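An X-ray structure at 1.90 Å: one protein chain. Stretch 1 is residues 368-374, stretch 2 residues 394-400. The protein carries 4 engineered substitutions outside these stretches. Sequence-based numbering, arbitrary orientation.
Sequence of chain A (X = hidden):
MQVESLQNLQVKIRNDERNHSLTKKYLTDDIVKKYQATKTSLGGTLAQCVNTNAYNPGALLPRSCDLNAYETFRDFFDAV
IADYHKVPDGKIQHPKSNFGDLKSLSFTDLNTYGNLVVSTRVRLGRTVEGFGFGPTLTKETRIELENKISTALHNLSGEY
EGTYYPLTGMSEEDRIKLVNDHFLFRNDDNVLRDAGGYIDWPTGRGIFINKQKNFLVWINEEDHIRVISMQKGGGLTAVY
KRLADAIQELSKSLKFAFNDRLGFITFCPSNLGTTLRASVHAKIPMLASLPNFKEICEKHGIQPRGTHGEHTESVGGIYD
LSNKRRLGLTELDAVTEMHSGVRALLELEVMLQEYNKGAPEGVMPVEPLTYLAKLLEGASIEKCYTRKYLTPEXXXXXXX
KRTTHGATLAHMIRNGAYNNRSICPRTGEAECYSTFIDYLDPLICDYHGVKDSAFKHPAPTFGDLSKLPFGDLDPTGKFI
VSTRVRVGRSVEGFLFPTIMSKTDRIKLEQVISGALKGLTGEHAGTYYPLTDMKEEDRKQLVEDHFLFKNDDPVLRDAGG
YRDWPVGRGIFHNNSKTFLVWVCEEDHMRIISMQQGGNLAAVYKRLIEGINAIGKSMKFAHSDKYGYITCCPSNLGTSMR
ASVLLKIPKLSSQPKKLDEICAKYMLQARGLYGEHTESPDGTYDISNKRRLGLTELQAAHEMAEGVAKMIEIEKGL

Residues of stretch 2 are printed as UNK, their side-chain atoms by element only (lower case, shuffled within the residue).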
ATOM      1  N   PRO A 368     -20.231   0.207  -2.540  1.00 21.58           N
ATOM      2  CA  PRO A 368     -21.399   0.630  -3.322  1.00 18.71           C
ATOM      3  C   PRO A 368     -21.028   1.585  -4.463  1.00 19.22           C
ATOM      4  O   PRO A 368     -20.161   2.453  -4.296  1.00 18.20           O
ATOM      5  CB  PRO A 368     -22.272   1.336  -2.282  1.00 18.66           C
ATOM      6  CG  PRO A 368     -21.985   0.590  -1.011  1.00 18.06           C
ATOM      7  CD  PRO A 368     -20.475   0.322  -1.090  1.00 20.20           C
ATOM      8  N   LEU A 369     -21.661   1.388  -5.615  1.00 16.41           N
ATOM      9  CA  LEU A 369     -21.452   2.244  -6.775  1.00 17.28           C
ATOM     10  C   LEU A 369     -21.549   3.740  -6.440  1.00 18.47           C
ATOM     11  O   LEU A 369     -20.712   4.531  -6.871  1.00 18.73           O
ATOM     12  CB  LEU A 369     -22.456   1.892  -7.865  1.00 16.83           C
ATOM     13  CG  LEU A 369     -22.433   2.765  -9.116  1.00 17.49           C
ATOM     14  CD1 LEU A 369     -21.009   2.806  -9.740  1.00 11.17           C
ATOM     15  CD2 LEU A 369     -23.467   2.255 -10.106  1.00 16.96           C
ATOM     16  N   THR A 370     -22.555   4.132  -5.667  1.00 17.78           N
ATOM     17  CA  THR A 370     -22.715   5.563  -5.374  1.00 22.89           C
ATOM     18  C   THR A 370     -21.611   6.108  -4.473  1.00 23.28           C
ATOM     19  O   THR A 370     -21.308   7.306  -4.523  1.00 26.01           O
ATOM     20  CB  THR A 370     -24.067   5.871  -4.721  1.00 22.73           C
ATOM     21  OG1 THR A 370     -24.210   5.073  -3.545  1.00 24.10           O
ATOM     22  CG2 THR A 370     -25.199   5.569  -5.694  1.00 26.43           C
ATOM     23  N   TYR A 371     -21.007   5.239  -3.664  1.00 21.07           N
ATOM     24  CA  TYR A 371     -19.856   5.637  -2.844  1.00 24.86           C
ATOM     25  C   TYR A 371     -18.639   5.898  -3.726  1.00 23.22           C
ATOM     26  O   TYR A 371     -17.943   6.912  -3.579  1.00 19.92           O
ATOM     27  CB  TYR A 371     -19.522   4.563  -1.801  1.00 22.28           C
ATOM     28  CG  TYR A 371     -18.283   4.864  -0.965  1.00 20.46           C
ATOM     29  CD1 TYR A 371     -18.362   5.689   0.157  1.00 27.64           C
ATOM     30  CD2 TYR A 371     -17.041   4.308  -1.277  1.00 19.36           C
ATOM     31  CE1 TYR A 371     -17.242   5.965   0.929  1.00 29.78           C
ATOM     32  CE2 TYR A 371     -15.917   4.573  -0.508  1.00 21.41           C
ATOM     33  CZ  TYR A 371     -16.018   5.410   0.594  1.00 30.68           C
ATOM     34  OH  TYR A 371     -14.908   5.688   1.388  1.00 27.20           O
ATOM     35  N   LEU A 372     -18.380   4.970  -4.639  1.00 19.26           N
ATOM     36  CA  LEU A 372     -17.260   5.123  -5.564  1.00 19.39           C
ATOM     37  C   LEU A 372     -17.471   6.291  -6.509  1.00 17.61           C
ATOM     38  O   LEU A 372     -16.511   6.941  -6.911  1.00 19.26           O
ATOM     39  CB  LEU A 372     -17.037   3.831  -6.368  1.00 16.74           C
ATOM     40  CG  LEU A 372     -16.534   2.667  -5.512  1.00 17.18           C
ATOM     41  CD1 LEU A 372     -16.428   1.356  -6.343  1.00 19.05           C
ATOM     42  CD2 LEU A 372     -15.211   3.003  -4.846  1.00 17.62           C
ATOM     43  N   ALA A 373     -18.720   6.552  -6.883  1.00 18.76           N
ATOM     44  CA  ALA A 373     -19.010   7.673  -7.771  1.00 23.10           C
ATOM     45  C   ALA A 373     -18.649   9.006  -7.093  1.00 27.12           C
ATOM     46  O   ALA A 373     -18.253   9.960  -7.761  1.00 25.16           O
ATOM     47  CB  ALA A 373     -20.473   7.659  -8.186  1.00 19.26           C
ATOM     48  N   LYS A 374     -18.787   9.065  -5.771  1.00 23.22           N
ATOM     49  CA  LYS A 374     -18.398  10.272  -5.036  1.00 24.07           C
ATOM     50  C   LYS A 374     -16.881  10.432  -5.067  1.00 24.84           C
ATOM     51  O   LYS A 374     -16.383  11.518  -5.357  1.00 25.56           O
ATOM     52  CB  LYS A 374     -18.913  10.238  -3.594  1.00 25.02           C
ATOM     53  CG  LYS A 374     -20.432  10.195  -3.490  1.00 33.22           C
ATOM     54  CD  LYS A 374     -20.923  10.623  -2.109  1.00 37.68           C
ATOM     55  CE  LYS A 374     -21.604   9.467  -1.358  1.00 43.86           C
ATOM     56  NZ  LYS A 374     -23.096   9.529  -1.408  1.00 42.08           N
ATOM     57  N   UNK A 394     -27.280   6.429 -15.740  1.00 22.82           N
ATOM     58  CA  UNK A 394     -26.484   5.212 -15.809  1.00 22.61           C
ATOM     59  C   UNK A 394     -26.337   4.615 -14.405  1.00 23.23           C
ATOM     60  O   UNK A 394     -26.523   3.420 -14.209  1.00 20.74           O
ATOM     61  c   UNK A 394     -24.066   4.443 -15.952  1.00 20.37           C
ATOM     62  c   UNK A 394     -25.607   4.281 -18.616  1.00 21.48           C
ATOM     63  c   UNK A 394     -25.100   5.489 -16.424  1.00 21.22           C
ATOM     64  c   UNK A 394     -25.193   5.563 -17.959  1.00 20.80           C
ATOM     65  N   UNK A 395     -26.029   5.457 -13.420  1.00 20.53           N
ATOM     66  CA  UNK A 395     -25.973   4.998 -12.038  1.00 17.44           C
ATOM     67  C   UNK A 395     -27.304   4.364 -11.614  1.00 22.17           C
ATOM     68  O   UNK A 395     -27.332   3.277 -11.042  1.00 17.66           O
ATOM     69  c   UNK A 395     -24.140   6.582 -11.310  1.00 19.37           C
ATOM     70  c   UNK A 395     -25.596   6.149 -11.077  1.00 16.64           C
ATOM     71  c   UNK A 395     -25.793   5.721  -9.615  1.00 16.61           C
ATOM     72  c   UNK A 395     -23.717   7.830 -10.520  1.00 18.99           C
ATOM     73  N   UNK A 396     -28.405   5.039 -11.923  1.00 21.51           N
ATOM     74  CA  UNK A 396     -29.733   4.555 -11.562  1.00 23.25           C
ATOM     75  C   UNK A 396     -30.052   3.221 -12.223  1.00 21.26           C
ATOM     76  O   UNK A 396     -30.606   2.321 -11.596  1.00 23.87           O
ATOM     77  c   UNK A 396     -34.606   5.628 -12.547  1.00 42.93           C
ATOM     78  n   UNK A 396     -34.954   4.734 -11.410  1.00 45.32           N
ATOM     79  c   UNK A 396     -30.788   5.593 -11.944  1.00 24.70           C
ATOM     80  c   UNK A 396     -33.191   6.161 -12.409  1.00 36.13           C
ATOM     81  c   UNK A 396     -32.217   5.061 -11.978  1.00 27.96           C
ATOM     82  N   UNK A 397     -29.705   3.102 -13.498  1.00 20.18           N
ATOM     83  CA  UNK A 397     -29.978   1.883 -14.256  1.00 22.50           C
ATOM     84  C   UNK A 397     -29.186   0.680 -13.737  1.00 21.38           C
ATOM     85  O   UNK A 397     -29.732  -0.411 -13.631  1.00 25.14           O
ATOM     86  c   UNK A 397     -30.045   0.989 -16.677  1.00 23.71           C
ATOM     87  c   UNK A 397     -29.655   1.368 -18.106  1.00 23.10           C
ATOM     88  c   UNK A 397     -29.648   0.162 -19.017  1.00 26.62           C
ATOM     89  c   UNK A 397     -29.656   2.107 -15.738  1.00 18.58           C
ATOM     90  n   UNK A 397     -31.006  -0.289 -19.404  1.00 29.03           N
ATOM     91  N   UNK A 398     -27.906   0.887 -13.420  1.00 19.20           N
ATOM     92  CA  UNK A 398     -26.963  -0.222 -13.208  1.00 21.21           C
ATOM     93  C   UNK A 398     -26.568  -0.491 -11.753  1.00 20.38           C
ATOM     94  O   UNK A 398     -25.916  -1.494 -11.463  1.00 20.94           O
ATOM     95  c   UNK A 398     -25.853  -0.220 -15.500  1.00 21.10           C
ATOM     96  c   UNK A 398     -25.686   0.034 -14.020  1.00 19.26           C
ATOM     97  c   UNK A 398     -26.766  -1.535 -17.311  1.00 19.02           C
ATOM     98  o   UNK A 398     -26.304  -0.945 -19.575  1.00 20.06           O
ATOM     99  c   UNK A 398     -25.374   0.360 -17.792  1.00 17.95           C
ATOM    100  c   UNK A 398     -26.618  -1.288 -15.956  1.00 20.32           C
ATOM    101  c   UNK A 398     -25.238   0.601 -16.439  1.00 17.27           C
ATOM    102  c   UNK A 398     -26.148  -0.705 -18.225  1.00 20.41           C
ATOM    103  N   UNK A 399     -26.923   0.409 -10.845  1.00 18.53           N
ATOM    104  CA  UNK A 399     -26.678   0.174  -9.424  1.00 20.66           C
ATOM    105  C   UNK A 399     -27.312  -1.154  -8.981  1.00 18.45           C
ATOM    106  O   UNK A 399     -28.497  -1.368  -9.161  1.00 26.53           O
ATOM    107  c   UNK A 399     -26.533   1.501  -7.256  1.00 26.76           C
ATOM    108  o   UNK A 399     -25.686   0.657  -6.888  1.00 30.22           O
ATOM    109  o   UNK A 399     -26.836   2.488  -6.557  1.00 38.05           O
ATOM    110  c   UNK A 399     -27.239   1.333  -8.591  1.00 24.94           C
ATOM    111  N   UNK A 400     -26.534  -2.058  -8.418  1.00 22.77           N
ATOM    112  CA  UNK A 400     -27.122  -3.309  -7.979  1.00 28.32           C
ATOM    113  C   UNK A 400     -27.309  -4.353  -9.071  1.00 30.57           C
ATOM    114  O   UNK A 400     -27.891  -5.419  -8.838  1.00 34.22           O
TER
HETATM  115  O   HOH W   1     -24.643   2.196  -4.471  1.00 23.46           O

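Position 394 carries four side-chain carbons and no heteroatom. The first carbon forks, and one arm runs two carbons long; a fork at CB with unequal arms defines isoleucine. Ile-394 CG2 stays 6.3 Å from Leu-369 CD2 and the end of the side chain leads away, so Ile-394 takes no part in this contact; it is nevertheless buried.

Position 395 again has four carbons, forked at the first, with one arm of two carbons. Here CA-to-CB points toward stretch 1. The shorter arm ends near the methyls of Leu-369 and Thr-370, and the tip of the longer arm lies near Ala-373. The same branching argument gives isoleucine. With chi1 at -68° (m) and chi2 at 173° (t), Ile-395 places CG2 4.2 Å from Leu-369 CD2 and 4.0 Å from Thr-370 CG2, while its CD1 sits 4.0 Å from Ala-373 CB. These are van der Waals distances between apolar groups.

At position 396 an unbranched row of four carbons ends in nitrogen, the signature of lysine. CA-to-CB points away from stretch 1. Lys-396 is exposed and makes no contact.

Position 397 repeats the pattern, four carbons in a row and a terminal nitrogen, and is likewise lysine. Its chain is extended through chi3 (t, t, t), and with its CB 8.4 Å from Leu-369 CD2, Lys-397 is out of reach of stretch 1; it touches a crystal neighbour instead.

Position 398 shows one carbon followed by a six-carbon ring bearing one oxygen, which is tyrosine. The ring's end leads away from stretch 1; the nearest side-chain approach is Tyr-398 CB to Leu-369 CD2, 5.0 Å. The OH of Tyr-398 is hydrogen-bonded elsewhere in the structure. Its backbone N donates to Ile-394 O at 3.0 Å, a helical i to i-4 bond.

Position 399 has two carbons, the second carrying two oxygens: a carboxylate one methylene from CA, hence aspartate. CA-to-CB points sideways, but the end comes nearer to stretch 1. OD1 lies 3.6 Å from Leu-369 CB, and OD2 lies 3.6 Å from Thr-370 CG2. Asp-399 is the first residue after the helix to leave helical phi/psi, although its N still donates to Ile-395 O at 2.9 Å.

Position 400 has no side-chain atoms and is glycine. At phi/psi of 82/6, a CB would be jammed against the carbonyl O of the preceding residue, so the local backbone accounts for Gly-400 without help from stretch 1.

The two helices run nearly antiparallel, at 156°, with axes 11.2 Å apart at closest approach. Together the stretches bury 248 Å². No direct hydrogen bond joins them; Ile-395 packs against Leu-369 and Ala-373, and water 1 supplies the polar link. That water accepts from Thr-370 N at 3.1 Å and donates to Asp-399 OD2 at 3.0 Å, coupling an amide in the first turn of one helix to a carboxylate just beyond the end of the other.

Stretch 2, residues 394-400: IIKKYDG
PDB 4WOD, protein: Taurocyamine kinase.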